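Local coordinates for putative 4-hydroxybenzoyl-CoA thioesterase (Geobacillus stearothermophilus, PDB 2OIW), which probably hydrolyses the thioester bond of acyl-coenzyme A substrates as a member of the hotdog-fold thioesterases, at residues N24-V27 with P28-E32; D122-V125 with K126-H130. All coordinates share one frame; numbering follows the deposited sequence.

Contact 1 (residues 24-32) comes first along the chain, where the loop after strand 5-9 winds into helix 27-34; contact 2 (residues 122-130) follows the last strand, 115-116, and takes in most of helix 121-128 and its C-terminal end. Their centres lie 25 Å apart on opposite sides of the chain's centre, their nearest atoms about 13 Å apart. Both meet strand 72-81 of the curled antiparallel sheet, contact 1 at V72 and V74, contact 2 at I78 and I81. The first is buried and reaches neighbouring subunits, its helix packing on the sheet, consistent with the central helix of the hotdog fold. The second, on the chain's last helix, also packs against helix 36-42 and touches no other chain.

Contact 1. Residues N24-V27 with P28-E32; sequences NTTV and PVWFE
T26 lays its methyl group over the indole of W30, one helical turn along the chain. From CB of W30, which lies 3.6 Å from V27 O, the side chain runs to CG, equally close to T26 O. Beyond it the ring meets T26 CG2, with W30 CD2 at 3.7 Å, CE2 at 3.3 Å and CZ2 at 3.5 Å. The methyl stands over one face, 3.6 Å from the five-membered ring's centroid, a CH-pi contact, while W30 NE1 makes a weak hydrogen bond to E15 OE2. Threonine suits the place because CG2, anti to the backbone N (OG1 at chi1 -68°), faces the indole while OG1 bonds to E15 O. Replacing W30 by an alanine is likely to open a gap beneath the T26 methyl and beside I92, V72 and M66, and to take a weak donor from E15. Alongside, V27 CG1 approaches F31 CE2 at 3.3 Å, and both side chains pack on I92 and V60 of the sheet. P28, with no N-H to offer, fits the first turn, where W30 N bonds to T26 O and F31 N to V27 O (2.8 Å, 171°). Chemically, the helix start joins an apolar, sheet-facing side to polar ends tied to E15, close to the magnesium-bearing loop.

Contact 2. Residues D122-V125 with K126-H130; sequences DIRV and KLREH
I123 and L127 lie side by side and point the same way, with I123 CG2 3.6 Å from L127 CD1. The ethyl branch of I123 leaves from beside the backbone N (chi1 -50°), which turns CG2 to the L127 side. These branched aliphatic residues suit the inward side of the helix, I123 meeting F42 and L127 reaching L41, I78 and I81. R124 and R128 cross instead, their guanidinium planes 27° apart. The R128 guanidinium lays one face over R124 CB and the backbone N of V125; R128 NH2 comes to 3.9 Å from R124 CB, and R128 NH1 lies 4.0 Å from V125 CG2. The charged ends stay separate, R124 NE being 5.5 Å from R128 NH2, as the extended R124 chain carries its guanidinium away. On another side, K126 CG packs 3.2 Å from D122 O, which also accepts the longer bond from K126 N (3.3 Å, tilted 22° from the carbonyl plane). L127 N bonds to I123 O and R128 N to R124 O, both at 2.8 Å. The helix is thus amphipathic: aliphatic carbon meets helix 36-42 and strand 72-81, the other side is mostly exposed, and R124 NH1 and NH2 bond to G82 O and N83 O just after that strand.

Contact 1. Residues N24-V27 with P28-E32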
loop_
_atom_site.group_PDB
_atom_site.type_symbol
_atom_site.label_atom_id
_atom_site.label_comp_id
_atom_site.label_asym_id
_atom_site.label_seq_id
_atom_site.Cartn_x
_atom_site.Cartn_y
_atom_site.Cartn_z
ATOM N N ASN A 24 -2.493 10.408 3.541
ATOM C CA ASN A 24 -3.624 10.723 2.655
ATOM C C ASN A 24 -4.022 9.610 1.659
ATOM O O ASN A 24 -5.207 9.485 1.323
ATOM C CB ASN A 24 -3.318 12.016 1.914
ATOM C CG ASN A 24 -2.371 11.807 0.742
ATOM O OD1 ASN A 24 -2.805 11.503 -0.345
ATOM N ND2 ASN A 24 -1.096 11.989 0.956
ATOM N N THR A 25 -3.048 8.803 1.195
ATOM C CA THR A 25 -3.321 7.735 0.232
ATOM C C THR A 25 -4.066 6.565 0.868
ATOM O O THR A 25 -4.598 5.710 0.154
ATOM C CB THR A 25 -2.064 7.241 -0.462
ATOM O OG1 THR A 25 -1.214 6.582 0.494
ATOM C CG2 THR A 25 -1.315 8.454 -1.114
ATOM N N THR A 26 -4.103 6.561 2.203
ATOM C CA THR A 26 -4.830 5.555 2.975
ATOM C C THR A 26 -6.326 5.762 2.896
ATOM O O THR A 26 -7.071 4.803 2.898
ATOM C CB THR A 26 -4.334 5.518 4.452
ATOM O OG1 THR A 26 -2.996 5.015 4.458
ATOM C CG2 THR A 26 -5.173 4.586 5.318
ATOM N N VAL A 27 -6.767 7.008 2.827
ATOM C CA VAL A 27 -8.190 7.297 2.805
ATOM C C VAL A 27 -8.957 6.621 1.623
ATOM O O VAL A 27 -10.007 6.003 1.826
ATOM C CB VAL A 27 -8.439 8.842 2.913
ATOM C CG1 VAL A 27 -9.905 9.192 2.658
ATOM C CG2 VAL A 27 -8.012 9.340 4.309
ATOM N N PRO A 28 -8.471 6.781 0.374
ATOM C CA PRO A 28 -9.146 6.039 -0.669
ATOM C C PRO A 28 -9.136 4.525 -0.431
ATOM O O PRO A 28 -10.006 3.832 -0.947
ATOM C CB PRO A 28 -8.344 6.405 -1.926
ATOM C CG PRO A 28 -7.814 7.744 -1.637
ATOM C CD PRO A 28 -7.445 7.686 -0.184
ATOM N N VAL A 29 -8.165 4.023 0.336
ATOM C CA VAL A 29 -8.062 2.584 0.568
ATOM C C VAL A 29 -9.190 2.168 1.523
ATOM O O VAL A 29 -9.850 1.157 1.314
ATOM C CB VAL A 29 -6.674 2.165 1.110
ATOM C CG1 VAL A 29 -6.693 0.767 1.624
ATOM C CG2 VAL A 29 -5.589 2.275 0.020
ATOM N N TRP A 30 -9.435 2.996 2.526
ATOM C CA TRP A 30 -10.519 2.766 3.485
ATOM C C TRP A 30 -11.920 3.003 2.873
ATOM O O TRP A 30 -12.899 2.267 3.161
ATOM C CB TRP A 30 -10.267 3.723 4.660
ATOM C CG TRP A 30 -9.103 3.310 5.529
ATOM C CD1 TRP A 30 -8.390 2.139 5.477
ATOM C CD2 TRP A 30 -8.601 4.037 6.646
ATOM N NE1 TRP A 30 -7.429 2.131 6.472
ATOM C CE2 TRP A 30 -7.552 3.284 7.204
ATOM C CE3 TRP A 30 -8.909 5.291 7.202
ATOM C CZ2 TRP A 30 -6.825 3.735 8.301
ATOM C CZ3 TRP A 30 -8.214 5.715 8.299
ATOM C CH2 TRP A 30 -7.189 4.941 8.840
ATOM N N PHE A 31 -12.030 4.026 2.029
ATOM C CA PHE A 31 -13.258 4.264 1.242
ATOM C C PHE A 31 -13.573 3.081 0.341
ATOM O O PHE A 31 -14.717 2.652 0.273
ATOM C CB PHE A 31 -13.148 5.539 0.379
ATOM C CG PHE A 31 -13.443 6.815 1.130
ATOM C CD1 PHE A 31 -14.432 6.860 2.119
ATOM C CD2 PHE A 31 -12.759 7.975 0.811
ATOM C CE1 PHE A 31 -14.714 8.054 2.784
ATOM C CE2 PHE A 31 -13.021 9.162 1.453
ATOM C CZ PHE A 31 -13.988 9.216 2.446
ATOM N N GLU A 32 -12.571 2.538 -0.341
ATOM C CA GLU A 32 -12.831 1.339 -1.161
ATOM C C GLU A 32 -13.246 0.136 -0.300
ATOM O O GLU A 32 -14.078 -0.675 -0.705
ATOM C CB GLU A 32 -11.612 0.987 -2.034
ATOM C CG GLU A 32 -11.908 -0.170 -3.049
ATOM C CD GLU A 32 -10.638 -0.654 -3.739
ATOM O OE1 GLU A 32 -9.741 -1.116 -3.010
ATOM O OE2 GLU A 32 -10.517 -0.511 -4.984
#

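Contact 2. Residues D122-V125 with K126-H130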
loop_
_atom_site.group_PDB
_atom_site.type_symbol
_atom_site.label_atom_id
_atom_site.label_comp_id
_atom_site.label_asym_id
_atom_site.label_seq_id
_atom_site.Cartn_x
_atom_site.Cartn_y
_atom_site.Cartn_z
ATOM N N ASP A 122 -33.242 -5.480 -10.103
ATOM C CA ASP A 122 -33.129 -6.106 -8.787
ATOM C C ASP A 122 -32.096 -5.339 -7.923
ATOM O O ASP A 122 -32.347 -5.046 -6.743
ATOM C CB ASP A 122 -32.900 -7.650 -8.867
ATOM C CG ASP A 122 -31.449 -8.052 -9.265
ATOM O OD1 ASP A 122 -31.216 -8.360 -10.456
ATOM O OD2 ASP A 122 -30.540 -8.096 -8.393
ATOM N N ILE A 123 -30.975 -4.951 -8.541
ATOM C CA ILE A 123 -29.932 -4.179 -7.866
ATOM C C ILE A 123 -30.415 -2.778 -7.469
ATOM O O ILE A 123 -30.108 -2.304 -6.375
ATOM C CB ILE A 123 -28.671 -4.008 -8.769
ATOM C CG1 ILE A 123 -28.214 -5.345 -9.341
ATOM C CG2 ILE A 123 -27.561 -3.292 -8.021
ATOM C CD1 ILE A 123 -27.144 -5.980 -8.584
ATOM N N ARG A 124 -31.143 -2.116 -8.378
ATOM C CA ARG A 124 -31.653 -0.752 -8.140
ATOM C C ARG A 124 -32.492 -0.699 -6.873
ATOM O O ARG A 124 -32.325 0.183 -6.037
ATOM C CB ARG A 124 -32.504 -0.279 -9.318
ATOM C CG ARG A 124 -31.721 0.080 -10.550
ATOM C CD ARG A 124 -32.617 0.656 -11.658
ATOM N NE ARG A 124 -31.848 0.693 -12.894
ATOM C CZ ARG A 124 -30.991 1.657 -13.221
ATOM N NH1 ARG A 124 -30.816 2.723 -12.421
ATOM N NH2 ARG A 124 -30.314 1.559 -14.357
ATOM N N VAL A 125 -33.405 -1.662 -6.755
ATOM C CA VAL A 125 -34.223 -1.814 -5.555
ATOM C C VAL A 125 -33.352 -1.910 -4.301
ATOM O O VAL A 125 -33.595 -1.203 -3.311
ATOM C CB VAL A 125 -35.113 -3.058 -5.638
ATOM C CG1 VAL A 125 -36.134 -3.055 -4.492
ATOM C CG2 VAL A 125 -35.803 -3.121 -6.987
ATOM N N LYS A 126 -32.346 -2.780 -4.352
ATOM C CA LYS A 126 -31.405 -2.953 -3.229
ATOM C C LYS A 126 -30.640 -1.665 -2.883
ATOM O O LYS A 126 -30.507 -1.296 -1.705
ATOM C CB LYS A 126 -30.428 -4.098 -3.531
ATOM C CG LYS A 126 -31.146 -5.417 -3.823
ATOM C CD LYS A 126 -30.240 -6.616 -3.714
ATOM C CE LYS A 126 -31.048 -7.803 -3.207
ATOM N NZ LYS A 126 -31.677 -7.518 -1.863
ATOM N N LEU A 127 -30.170 -0.979 -3.924
ATOM C CA LEU A 127 -29.448 0.284 -3.778
ATOM C C LEU A 127 -30.309 1.413 -3.210
ATOM O O LEU A 127 -29.826 2.199 -2.399
ATOM C CB LEU A 127 -28.856 0.702 -5.125
ATOM C CG LEU A 127 -27.756 -0.162 -5.749
ATOM C CD1 LEU A 127 -27.560 0.189 -7.228
ATOM C CD2 LEU A 127 -26.451 -0.034 -4.966
ATOM N N ARG A 128 -31.581 1.480 -3.631
ATOM C CA ARG A 128 -32.513 2.537 -3.191
ATOM C C ARG A 128 -32.659 2.569 -1.666
ATOM O O ARG A 128 -32.989 3.600 -1.073
ATOM C CB ARG A 128 -33.914 2.357 -3.810
ATOM C CG ARG A 128 -34.131 2.892 -5.232
ATOM C CD ARG A 128 -35.451 2.327 -5.826
ATOM N NE ARG A 128 -35.380 2.249 -7.290
ATOM C CZ ARG A 128 -36.126 1.465 -8.063
ATOM N NH1 ARG A 128 -37.041 0.652 -7.537
ATOM N NH2 ARG A 128 -35.952 1.496 -9.379
ATOM N N GLU A 129 -32.424 1.428 -1.033
ATOM C CA GLU A 129 -32.576 1.340 0.404
ATOM C C GLU A 129 -31.258 1.610 1.119
ATOM O O GLU A 129 -31.151 1.387 2.320
ATOM C CB GLU A 129 -33.208 -0.007 0.811
ATOM C CG GLU A 129 -34.680 0.067 1.343
ATOM C CD GLU A 129 -35.635 0.928 0.504
ATOM O OE1 GLU A 129 -35.755 0.706 -0.730
ATOM O OE2 GLU A 129 -36.293 1.826 1.091
ATOM N N HIS A 130 -30.258 2.089 0.379
ATOM C CA HIS A 130 -29.026 2.599 0.993
ATOM C C HIS A 130 -28.689 4.009 0.493
ATOM O O HIS A 130 -27.529 4.379 0.384
ATOM C CB HIS A 130 -27.850 1.634 0.791
ATOM C CG HIS A 130 -28.094 0.257 1.328
ATOM N ND1 HIS A 130 -28.169 -0.015 2.675
ATOM C CD2 HIS A 130 -28.283 -0.925 0.697
ATOM C CE1 HIS A 130 -28.397 -1.304 2.853
ATOM N NE2 HIS A 130 -28.470 -1.880 1.667
#